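Local coordinates for protein metal-independent carbonic anhydrase (Nostoc sp. PCC 7120 = FACHB-418, PDB 7C5W) that catalyses the hydration of carbon dioxide to hydrogencarbonate without a metal cofactor and assembles as a homotetramer, a dimer of dimers, at residues R22-Q33 with W155-L165; G72-A81 with R88-F98. All coordinates share one frame; numbering follows the deposited sequence.

Contact 1: R22-Q33 with W155-L165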
loop_
_atom_site.group_PDB
_atom_site.type_symbol
_atom_site.label_atom_id
_atom_site.label_comp_id
_atom_site.label_asym_id
_atom_site.label_seq_id
_atom_site.Cartn_x
_atom_site.Cartn_y
_atom_site.Cartn_z
ATOM N N ARG A 22 -7.469 2.445 6.402
ATOM C CA ARG A 22 -7.590 1.629 5.170
ATOM C C ARG A 22 -6.816 0.312 5.301
ATOM O O ARG A 22 -6.900 -0.517 4.381
ATOM C CB ARG A 22 -7.023 2.411 3.991
ATOM C CG ARG A 22 -7.702 3.751 3.798
ATOM C CD ARG A 22 -7.629 4.147 2.351
ATOM N NE ARG A 22 -8.959 4.339 1.812
ATOM C CZ ARG A 22 -9.450 3.688 0.777
ATOM N NH1 ARG A 22 -8.740 2.782 0.133
ATOM N NH2 ARG A 22 -10.661 3.974 0.372
ATOM N N ALA A 23 -6.070 0.140 6.386
ATOM C CA ALA A 23 -5.278 -1.078 6.653
ATOM C C ALA A 23 -6.231 -2.199 7.070
ATOM O O ALA A 23 -7.264 -1.900 7.658
ATOM C CB ALA A 23 -4.243 -0.806 7.724
ATOM N N ILE A 24 -5.859 -3.443 6.786
ATOM C CA ILE A 24 -6.566 -4.661 7.261
ATOM C C ILE A 24 -5.883 -5.144 8.545
ATOM O O ILE A 24 -4.635 -5.138 8.599
ATOM C CB ILE A 24 -6.565 -5.736 6.152
ATOM C CG1 ILE A 24 -7.324 -5.263 4.909
ATOM C CG2 ILE A 24 -7.110 -7.057 6.678
ATOM C CD1 ILE A 24 -7.143 -6.138 3.686
ATOM N N THR A 25 -6.677 -5.562 9.531
ATOM C CA THR A 25 -6.221 -6.247 10.770
ATOM C C THR A 25 -6.369 -7.758 10.593
ATOM O O THR A 25 -7.172 -8.179 9.738
ATOM C CB THR A 25 -7.053 -5.833 11.992
ATOM O OG1 THR A 25 -8.335 -6.441 11.818
ATOM C CG2 THR A 25 -7.182 -4.332 12.149
ATOM N N GLU A 26 -5.647 -8.523 11.406
ATOM C CA GLU A 26 -5.716 -10.001 11.458
ATOM C C GLU A 26 -7.176 -10.439 11.620
ATOM O O GLU A 26 -7.590 -11.364 10.901
ATOM C CB GLU A 26 -4.835 -10.523 12.592
ATOM C CG GLU A 26 -4.787 -12.036 12.667
ATOM C CD GLU A 26 -3.725 -12.574 13.607
ATOM O OE1 GLU A 26 -3.346 -13.762 13.447
ATOM O OE2 GLU A 26 -3.270 -11.796 14.488
ATOM N N SER A 27 -7.923 -9.804 12.527
ATOM C CA SER A 27 -9.297 -10.217 12.908
ATOM C C SER A 27 -10.254 -10.012 11.721
ATOM O O SER A 27 -11.125 -10.875 11.515
ATOM C CB SER A 27 -9.767 -9.505 14.160
ATOM O OG SER A 27 -10.141 -8.168 13.873
ATOM N N GLU A 28 -10.099 -8.920 10.971
ATOM C CA GLU A 28 -10.828 -8.658 9.703
ATOM C C GLU A 28 -10.575 -9.787 8.690
ATOM O O GLU A 28 -11.526 -10.176 7.991
ATOM C CB GLU A 28 -10.391 -7.323 9.102
ATOM C CG GLU A 28 -11.036 -6.110 9.750
ATOM C CD GLU A 28 -10.521 -4.781 9.217
ATOM O OE1 GLU A 28 -9.357 -4.729 8.777
ATOM O OE2 GLU A 28 -11.277 -3.800 9.236
ATOM N N VAL A 29 -9.341 -10.286 8.592
ATOM C CA VAL A 29 -8.974 -11.364 7.628
ATOM C C VAL A 29 -9.684 -12.654 8.051
ATOM O O VAL A 29 -10.295 -13.306 7.184
ATOM C CB VAL A 29 -7.453 -11.577 7.538
ATOM C CG1 VAL A 29 -7.113 -12.799 6.700
ATOM C CG2 VAL A 29 -6.743 -10.351 6.997
ATOM N N LEU A 30 -9.590 -13.020 9.331
ATOM C CA LEU A 30 -10.187 -14.275 9.857
ATOM C C LEU A 30 -11.706 -14.206 9.662
ATOM O O LEU A 30 -12.296 -15.207 9.212
ATOM C CB LEU A 30 -9.798 -14.463 11.326
ATOM C CG LEU A 30 -8.301 -14.646 11.581
ATOM C CD1 LEU A 30 -8.034 -14.971 13.050
ATOM C CD2 LEU A 30 -7.713 -15.728 10.683
ATOM N N ALA A 31 -12.302 -13.049 9.941
ATOM C CA ALA A 31 -13.748 -12.794 9.758
ATOM C C ALA A 31 -14.135 -13.022 8.289
ATOM O O ALA A 31 -15.078 -13.794 8.057
ATOM C CB ALA A 31 -14.101 -11.401 10.218
ATOM N N ALA A 32 -13.431 -12.397 7.338
ATOM C CA ALA A 32 -13.704 -12.517 5.887
ATOM C C ALA A 32 -13.548 -13.978 5.427
ATOM O O ALA A 32 -14.380 -14.422 4.624
ATOM C CB ALA A 32 -12.822 -11.575 5.106
ATOM N N GLN A 33 -12.538 -14.704 5.917
ATOM C CA GLN A 33 -12.365 -16.157 5.644
ATOM C C GLN A 33 -13.648 -16.887 6.064
ATOM O O GLN A 33 -14.186 -17.642 5.237
ATOM C CB GLN A 33 -11.155 -16.748 6.377
ATOM C CG GLN A 33 -9.797 -16.320 5.824
ATOM C CD GLN A 33 -8.681 -17.152 6.410
ATOM O OE1 GLN A 33 -8.587 -17.330 7.626
ATOM N NE2 GLN A 33 -7.847 -17.718 5.549
ATOM N N TRP A 155 -6.172 -16.919 -0.660
ATOM C CA TRP A 155 -7.066 -15.735 -0.821
ATOM C C TRP A 155 -6.238 -14.446 -0.774
ATOM O O TRP A 155 -5.244 -14.404 -0.019
ATOM C CB TRP A 155 -8.109 -15.670 0.291
ATOM C CG TRP A 155 -9.353 -16.464 0.065
ATOM C CD1 TRP A 155 -10.182 -16.419 -1.014
ATOM C CD2 TRP A 155 -9.954 -17.370 1.002
ATOM N NE1 TRP A 155 -11.246 -17.256 -0.821
ATOM C CE2 TRP A 155 -11.134 -17.853 0.403
ATOM C CE3 TRP A 155 -9.612 -17.815 2.284
ATOM C CZ2 TRP A 155 -11.964 -18.775 1.037
ATOM C CZ3 TRP A 155 -10.437 -18.720 2.912
ATOM C CH2 TRP A 155 -11.597 -19.192 2.295
ATOM N N GLN A 156 -6.657 -13.415 -1.503
ATOM C CA GLN A 156 -6.177 -12.028 -1.266
ATOM C C GLN A 156 -7.398 -11.127 -1.074
ATOM O O GLN A 156 -8.266 -11.139 -1.938
ATOM C CB GLN A 156 -5.296 -11.530 -2.409
ATOM C CG GLN A 156 -4.597 -10.211 -2.099
ATOM C CD GLN A 156 -3.755 -9.715 -3.251
ATOM O OE1 GLN A 156 -3.101 -8.680 -3.172
ATOM N NE2 GLN A 156 -3.767 -10.444 -4.347
ATOM N N PHE A 157 -7.461 -10.422 0.052
ATOM C CA PHE A 157 -8.545 -9.477 0.392
ATOM C C PHE A 157 -8.055 -8.046 0.174
ATOM O O PHE A 157 -6.936 -7.717 0.610
ATOM C CB PHE A 157 -8.995 -9.698 1.833
ATOM C CG PHE A 157 -9.558 -11.076 2.069
ATOM C CD1 PHE A 157 -10.879 -11.366 1.755
ATOM C CD2 PHE A 157 -8.752 -12.091 2.565
ATOM C CE1 PHE A 157 -11.388 -12.640 1.960
ATOM C CE2 PHE A 157 -9.267 -13.360 2.775
ATOM C CZ PHE A 157 -10.580 -13.633 2.467
ATOM N N LEU A 158 -8.868 -7.243 -0.509
ATOM C CA LEU A 158 -8.700 -5.769 -0.605
ATOM C C LEU A 158 -9.805 -5.085 0.215
ATOM O O LEU A 158 -10.980 -5.479 0.093
ATOM C CB LEU A 158 -8.751 -5.369 -2.080
ATOM C CG LEU A 158 -8.684 -3.873 -2.368
ATOM C CD1 LEU A 158 -7.347 -3.305 -1.949
ATOM C CD2 LEU A 158 -8.912 -3.600 -3.846
ATOM N N LYS A 159 -9.430 -4.124 1.058
ATOM C CA LYS A 159 -10.372 -3.293 1.855
ATOM C C LYS A 159 -10.815 -2.123 0.972
ATOM O O LYS A 159 -9.955 -1.269 0.646
ATOM C CB LYS A 159 -9.684 -2.828 3.140
ATOM C CG LYS A 159 -10.556 -2.051 4.114
ATOM C CD LYS A 159 -9.888 -1.924 5.458
ATOM C CE LYS A 159 -10.842 -1.678 6.602
ATOM N NZ LYS A 159 -10.243 -2.057 7.903
ATOM N N ASP A 160 -12.080 -2.125 0.539
ATOM C CA ASP A 160 -12.629 -1.122 -0.413
ATOM C C ASP A 160 -12.816 0.220 0.309
ATOM O O ASP A 160 -12.602 0.273 1.545
ATOM C CB ASP A 160 -13.936 -1.594 -1.061
ATOM C CG ASP A 160 -15.065 -1.879 -0.086
ATOM O OD1 ASP A 160 -15.036 -1.332 1.049
ATOM O OD2 ASP A 160 -15.962 -2.663 -0.465
ATOM N N ASP A 161 -13.185 1.255 -0.456
ATOM C CA ASP A 161 -13.380 2.653 0.014
ATOM C C ASP A 161 -14.393 2.665 1.169
ATOM O O ASP A 161 -14.398 3.659 1.909
ATOM C CB ASP A 161 -13.806 3.574 -1.140
ATOM C CG ASP A 161 -12.724 3.907 -2.168
ATOM O OD1 ASP A 161 -11.527 3.734 -1.857
ATOM O OD2 ASP A 161 -13.083 4.364 -3.286
ATOM N N HIS A 162 -15.182 1.596 1.344
ATOM C CA HIS A 162 -16.235 1.486 2.393
ATOM C C HIS A 162 -15.782 0.573 3.540
ATOM O O HIS A 162 -16.623 0.251 4.398
ATOM C CB HIS A 162 -17.559 0.999 1.774
ATOM C CG HIS A 162 -18.051 1.874 0.668
ATOM N ND1 HIS A 162 -18.664 3.090 0.906
ATOM C CD2 HIS A 162 -17.998 1.734 -0.677
ATOM C CE1 HIS A 162 -18.967 3.662 -0.246
ATOM N NE2 HIS A 162 -18.572 2.847 -1.234
ATOM N N GLY A 163 -14.516 0.143 3.544
ATOM C CA GLY A 163 -13.895 -0.599 4.661
ATOM C C GLY A 163 -14.290 -2.070 4.720
ATOM O O GLY A 163 -14.048 -2.698 5.773
ATOM N N LYS A 164 -14.847 -2.629 3.641
ATOM C CA LYS A 164 -15.228 -4.070 3.575
ATOM C C LYS A 164 -14.166 -4.830 2.766
ATOM O O LYS A 164 -13.672 -4.293 1.745
ATOM C CB LYS A 164 -16.635 -4.238 2.985
ATOM N N LEU A 165 -13.820 -6.040 3.209
ATOM C CA LEU A 165 -12.808 -6.913 2.558
ATOM C C LEU A 165 -13.434 -7.624 1.351
ATOM O O LEU A 165 -14.441 -8.329 1.533
ATOM C CB LEU A 165 -12.300 -7.920 3.593
ATOM C CG LEU A 165 -11.104 -7.455 4.408
ATOM C CD1 LEU A 165 -11.479 -6.259 5.278
ATOM C CD2 LEU A 165 -10.562 -8.593 5.252
#

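Contact 2: G72-A81 with R88-F98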
loop_
_atom_site.group_PDB
_atom_site.type_symbol
_atom_site.label_atom_id
_atom_site.label_comp_id
_atom_site.label_asym_id
_atom_site.label_seq_id
_atom_site.Cartn_x
_atom_site.Cartn_y
_atom_site.Cartn_z
ATOM N N GLY A 72 -12.691 -4.764 -11.719
ATOM C CA GLY A 72 -12.102 -5.404 -12.912
ATOM C C GLY A 72 -11.974 -6.909 -12.689
ATOM O O GLY A 72 -12.659 -7.483 -11.842
ATOM N N PRO A 73 -11.085 -7.607 -13.420
ATOM C CA PRO A 73 -10.963 -9.054 -13.272
ATOM C C PRO A 73 -10.577 -9.429 -11.839
ATOM O O PRO A 73 -9.807 -8.696 -11.225
ATOM C CB PRO A 73 -9.838 -9.419 -14.244
ATOM C CG PRO A 73 -9.055 -8.121 -14.376
ATOM C CD PRO A 73 -10.131 -7.056 -14.394
ATOM N N VAL A 74 -11.151 -10.533 -11.350
ATOM C CA VAL A 74 -10.721 -11.238 -10.112
ATOM C C VAL A 74 -9.831 -12.411 -10.527
ATOM O O VAL A 74 -10.164 -13.090 -11.522
ATOM C CB VAL A 74 -11.927 -11.708 -9.289
ATOM C CG1 VAL A 74 -11.488 -12.565 -8.111
ATOM C CG2 VAL A 74 -12.773 -10.529 -8.835
ATOM N N LEU A 75 -8.731 -12.622 -9.803
ATOM C CA LEU A 75 -7.792 -13.741 -10.063
ATOM C C LEU A 75 -8.322 -14.990 -9.345
ATOM O O LEU A 75 -7.839 -15.324 -8.233
ATOM C CB LEU A 75 -6.393 -13.338 -9.601
ATOM C CG LEU A 75 -5.657 -12.333 -10.491
ATOM C CD1 LEU A 75 -6.463 -11.057 -10.693
ATOM C CD2 LEU A 75 -4.293 -12.012 -9.894
ATOM N N PHE A 76 -9.307 -15.645 -9.969
ATOM C CA PHE A 76 -10.053 -16.802 -9.415
ATOM C C PHE A 76 -9.723 -18.060 -10.225
ATOM O O PHE A 76 -10.182 -18.198 -11.388
ATOM C CB PHE A 76 -11.549 -16.490 -9.401
ATOM C CG PHE A 76 -12.412 -17.508 -8.704
ATOM C CD1 PHE A 76 -11.873 -18.382 -7.772
ATOM C CD2 PHE A 76 -13.778 -17.562 -8.950
ATOM C CE1 PHE A 76 -12.679 -19.307 -7.123
ATOM C CE2 PHE A 76 -14.577 -18.489 -8.301
ATOM C CZ PHE A 76 -14.031 -19.355 -7.386
ATOM N N LYS A 77 -8.918 -18.949 -9.641
ATOM C CA LYS A 77 -8.707 -20.319 -10.177
ATOM C C LYS A 77 -9.402 -21.285 -9.225
ATOM O O LYS A 77 -8.848 -21.646 -8.186
ATOM C CB LYS A 77 -7.221 -20.626 -10.379
ATOM C CG LYS A 77 -6.952 -21.938 -11.109
ATOM C CD LYS A 77 -6.732 -23.090 -10.156
ATOM C CE LYS A 77 -7.394 -24.387 -10.560
ATOM N NZ LYS A 77 -7.518 -25.295 -9.395
ATOM N N PRO A 78 -10.663 -21.676 -9.532
ATOM C CA PRO A 78 -11.438 -22.571 -8.668
ATOM C C PRO A 78 -10.862 -23.996 -8.597
ATOM O O PRO A 78 -10.166 -24.404 -9.512
ATOM C CB PRO A 78 -12.833 -22.580 -9.312
ATOM C CG PRO A 78 -12.844 -21.369 -10.220
ATOM C CD PRO A 78 -11.420 -21.253 -10.714
ATOM N N THR A 79 -11.141 -24.712 -7.503
ATOM C CA THR A 79 -10.649 -26.097 -7.253
ATOM C C THR A 79 -10.918 -26.977 -8.482
ATOM O O THR A 79 -9.933 -27.524 -9.026
ATOM C CB THR A 79 -11.297 -26.728 -6.015
ATOM O OG1 THR A 79 -11.357 -25.769 -4.958
ATOM C CG2 THR A 79 -10.551 -27.953 -5.542
ATOM N N LEU A 80 -12.187 -27.089 -8.908
ATOM C CA LEU A 80 -12.661 -28.131 -9.865
ATOM C C LEU A 80 -13.017 -27.514 -11.223
ATOM O O LEU A 80 -13.928 -28.052 -11.867
ATOM C CB LEU A 80 -13.883 -28.845 -9.273
ATOM C CG LEU A 80 -13.642 -29.621 -7.981
ATOM C CD1 LEU A 80 -14.838 -30.493 -7.634
ATOM C CD2 LEU A 80 -12.388 -30.465 -8.090
ATOM N N ALA A 81 -12.319 -26.455 -11.645
ATOM C CA ALA A 81 -12.509 -25.771 -12.947
ATOM C C ALA A 81 -11.697 -26.489 -14.033
ATOM O O ALA A 81 -10.505 -26.714 -13.788
ATOM C CB ALA A 81 -12.096 -24.324 -12.818
ATOM N N ARG A 88 -11.623 -17.804 -13.836
ATOM C CA ARG A 88 -12.949 -17.142 -13.761
ATOM C C ARG A 88 -12.733 -15.669 -13.409
ATOM O O ARG A 88 -12.979 -15.277 -12.250
ATOM C CB ARG A 88 -13.863 -17.881 -12.775
ATOM C CG ARG A 88 -14.085 -19.353 -13.113
ATOM C CD ARG A 88 -14.463 -19.621 -14.568
ATOM N NE ARG A 88 -14.431 -21.047 -14.901
ATOM C CZ ARG A 88 -15.437 -21.898 -14.708
ATOM N NH1 ARG A 88 -16.579 -21.482 -14.190
ATOM N NH2 ARG A 88 -15.290 -23.167 -15.035
ATOM N N THR A 89 -12.335 -14.879 -14.405
ATOM C CA THR A 89 -12.012 -13.431 -14.276
ATOM C C THR A 89 -13.285 -12.561 -14.329
ATOM O O THR A 89 -13.199 -11.360 -13.991
ATOM C CB THR A 89 -10.964 -13.063 -15.330
ATOM O OG1 THR A 89 -11.431 -13.447 -16.625
ATOM C CG2 THR A 89 -9.650 -13.764 -15.081
ATOM N N THR A 90 -14.435 -13.138 -14.683
ATOM C CA THR A 90 -15.742 -12.429 -14.777
ATOM C C THR A 90 -16.716 -12.980 -13.730
ATOM O O THR A 90 -16.596 -14.166 -13.366
ATOM C CB THR A 90 -16.362 -12.537 -16.175
ATOM O OG1 THR A 90 -16.888 -13.857 -16.318
ATOM C CG2 THR A 90 -15.381 -12.242 -17.294
ATOM N N ARG A 91 -17.622 -12.119 -13.261
ATOM C CA ARG A 91 -18.757 -12.443 -12.366
ATOM C C ARG A 91 -19.463 -13.718 -12.851
ATOM O O ARG A 91 -19.707 -14.623 -12.024
ATOM C CB ARG A 91 -19.700 -11.236 -12.342
ATOM C CG ARG A 91 -20.855 -11.347 -11.360
ATOM C CD ARG A 91 -21.722 -10.101 -11.401
ATOM N NE ARG A 91 -22.859 -10.198 -10.495
ATOM C CZ ARG A 91 -23.952 -10.926 -10.721
ATOM N NH1 ARG A 91 -24.060 -11.648 -11.826
ATOM N NH2 ARG A 91 -24.931 -10.936 -9.831
ATOM N N ALA A 92 -19.797 -13.789 -14.141
ATOM C CA ALA A 92 -20.540 -14.922 -14.739
ATOM C C ALA A 92 -19.734 -16.207 -14.544
ATOM O O ALA A 92 -20.338 -17.247 -14.215
ATOM C CB ALA A 92 -20.807 -14.654 -16.199
ATOM N N GLY A 93 -18.417 -16.142 -14.753
ATOM C CA GLY A 93 -17.509 -17.290 -14.549
ATOM C C GLY A 93 -17.617 -17.831 -13.130
ATOM O O GLY A 93 -17.668 -19.071 -12.961
ATOM N N ALA A 94 -17.672 -16.934 -12.138
ATOM C CA ALA A 94 -17.680 -17.274 -10.693
ATOM C C ALA A 94 -19.030 -17.905 -10.337
ATOM O O ALA A 94 -19.027 -18.985 -9.732
ATOM C CB ALA A 94 -17.390 -16.045 -9.859
ATOM N N LEU A 95 -20.129 -17.241 -10.702
ATOM C CA LEU A 95 -21.513 -17.749 -10.517
ATOM C C LEU A 95 -21.626 -19.161 -11.108
ATOM O O LEU A 95 -22.025 -20.105 -10.378
ATOM C CB LEU A 95 -22.476 -16.788 -11.216
ATOM C CG LEU A 95 -23.955 -17.063 -10.969
ATOM C CD1 LEU A 95 -24.260 -17.046 -9.478
ATOM C CD2 LEU A 95 -24.817 -16.054 -11.714
ATOM N N ALA A 96 -21.272 -19.297 -12.384
ATOM C CA ALA A 96 -21.335 -20.564 -13.137
ATOM C C ALA A 96 -20.609 -21.649 -12.332
ATOM O O ALA A 96 -21.161 -22.747 -12.166
ATOM C CB ALA A 96 -20.731 -20.367 -14.501
ATOM N N TYR A 97 -19.407 -21.366 -11.833
ATOM C CA TYR A 97 -18.601 -22.378 -11.111
ATOM C C TYR A 97 -19.411 -22.918 -9.929
ATOM O O TYR A 97 -19.385 -24.139 -9.687
ATOM C CB TYR A 97 -17.263 -21.819 -10.628
ATOM C CG TYR A 97 -16.536 -22.779 -9.724
ATOM C CD1 TYR A 97 -15.909 -23.899 -10.239
ATOM C CD2 TYR A 97 -16.538 -22.612 -8.348
ATOM C CE1 TYR A 97 -15.273 -24.814 -9.415
ATOM C CE2 TYR A 97 -15.898 -23.511 -7.509
ATOM C CZ TYR A 97 -15.261 -24.616 -8.045
ATOM O OH TYR A 97 -14.619 -25.507 -7.236
ATOM N N PHE A 98 -20.097 -22.033 -9.208
ATOM C CA PHE A 98 -20.739 -22.350 -7.905
ATOM C C PHE A 98 -22.082 -23.059 -8.112
ATOM O O PHE A 98 -22.350 -24.017 -7.353
ATOM C CB PHE A 98 -20.857 -21.090 -7.045
ATOM C CG PHE A 98 -19.559 -20.718 -6.371
ATOM C CD1 PHE A 98 -18.937 -21.604 -5.508
ATOM C CD2 PHE A 98 -18.942 -19.506 -6.634
ATOM C CE1 PHE A 98 -17.735 -21.279 -4.908
ATOM C CE2 PHE A 98 -17.738 -19.185 -6.033
ATOM C CZ PHE A 98 -17.140 -20.069 -5.169
#

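Contact 1: R22-Q33 with W155-L165
Lys159 NZ is held by two acceptors, one just before helix 26-50 and one in its first turn: it donates to Ala23 O at 3.0 Å and forms a salt bridge with Glu28 OE2, modelled so short that its exact length is doubtful. The arrangement is a helix start pinned to a sheet strand, here by way of a capping box. Thr25 OG1 accepts from Glu28 N at 3.2 Å, while Thr25 N donates to Glu28 OE1 at 2.9 Å, so one carboxylate serves both cap and lysine. Lys159 reaches it extended, its CG anti to the backbone N (chi1 -176°), sliding past Ile24. With a methionine in its place, Glu28 would probably lose its cationic mate and Ala23 O a donor in a buried setting. Within the type I turn Asp160-Gly163, Asp161 OD1 meets Arg22 NH2 near the guanidinium edge in a second salt bridge, its modelled length again doubtfully short. Away from these charges the contact is apolar: Leu165 CD2 meets Ile24 CG2 tip to tip at 4.0 Å, and Ala32 CB sits over a face of Phe157, 4.0 Å from the ring centroid. Gln33, whose OE1 is bonded to Asn123, brings NE2 to the edge of the Trp155 ring, 3.7 Å from CE3.

Contact 2: G72-A81 with R88-F98
Phe76 meets Tyr97 and Phe98 in a three-ring cluster that includes a ligand-binding residue, since Tyr97 together with Thr79 binds hydrogencarbonate. Phe76 turns its edge toward the face of Tyr97 in an offset T-shaped pair, planes at 81°, whereas Phe76 and Phe98 lie closer to parallel but slid so far apart that they barely overlap. Ala94 CB touches the Phe76 edge. Pro78 wedges between two rings: its CB lies over the centre of Tyr97, a CH-pi contact 3.3 Å from the centroid, and its CG over the centre of a Phe76 face. A chi1 of 172° swings the Tyr97 ring away from its own backbone N and against Pro78 CB.

Among the polar contacts, Arg88 N donates to Phe76 O at 2.9 Å, and Val74 N makes a weak bond to Thr89 O at 3.4 Å. Leu80 N gives a weak bond, 3.3 Å long, to Tyr97 OH, linking that hydroxyl to the turn from Pro78 to Ala81; Thr79 OG1 is bonded to Ser172. Arg88 NH1 meets Gly93 O in the guanidinium plane at 2.9 Å and also pairs with Asp108, while its NE donates to Arg85 O. Strand 75-77, outermost in this chain's sheet, runs 27° from the direction of helix 91-98, their axes 10.2 Å apart; strand 165-173 flanks the strand in the sheet, and helix 52-66 packs against Ala94 and Leu95 of the helix.

The two contacts show how one mixed sheet receives two different helices. Contact 1 fixes helix 26-50 to the sheet through strand 148-159; contact 2, nested along the chain inside the loop that contact 1 closes, seats helix 91-99 by strand 75-77, the outermost of the sheet within this chain. Their centres are 20 Å apart and their nearest atoms about 6 Å, so they do not touch. His170 on strand 165-173 spans them, meeting the ring of Trp155 and stacking with Phe76. The hydrogencarbonate site belongs to contact 2, yet the Trp155 side chain comes within about 9 Å of that of Thr79 and about 10 Å of that of Tyr97. Both contacts also touch the third subunit.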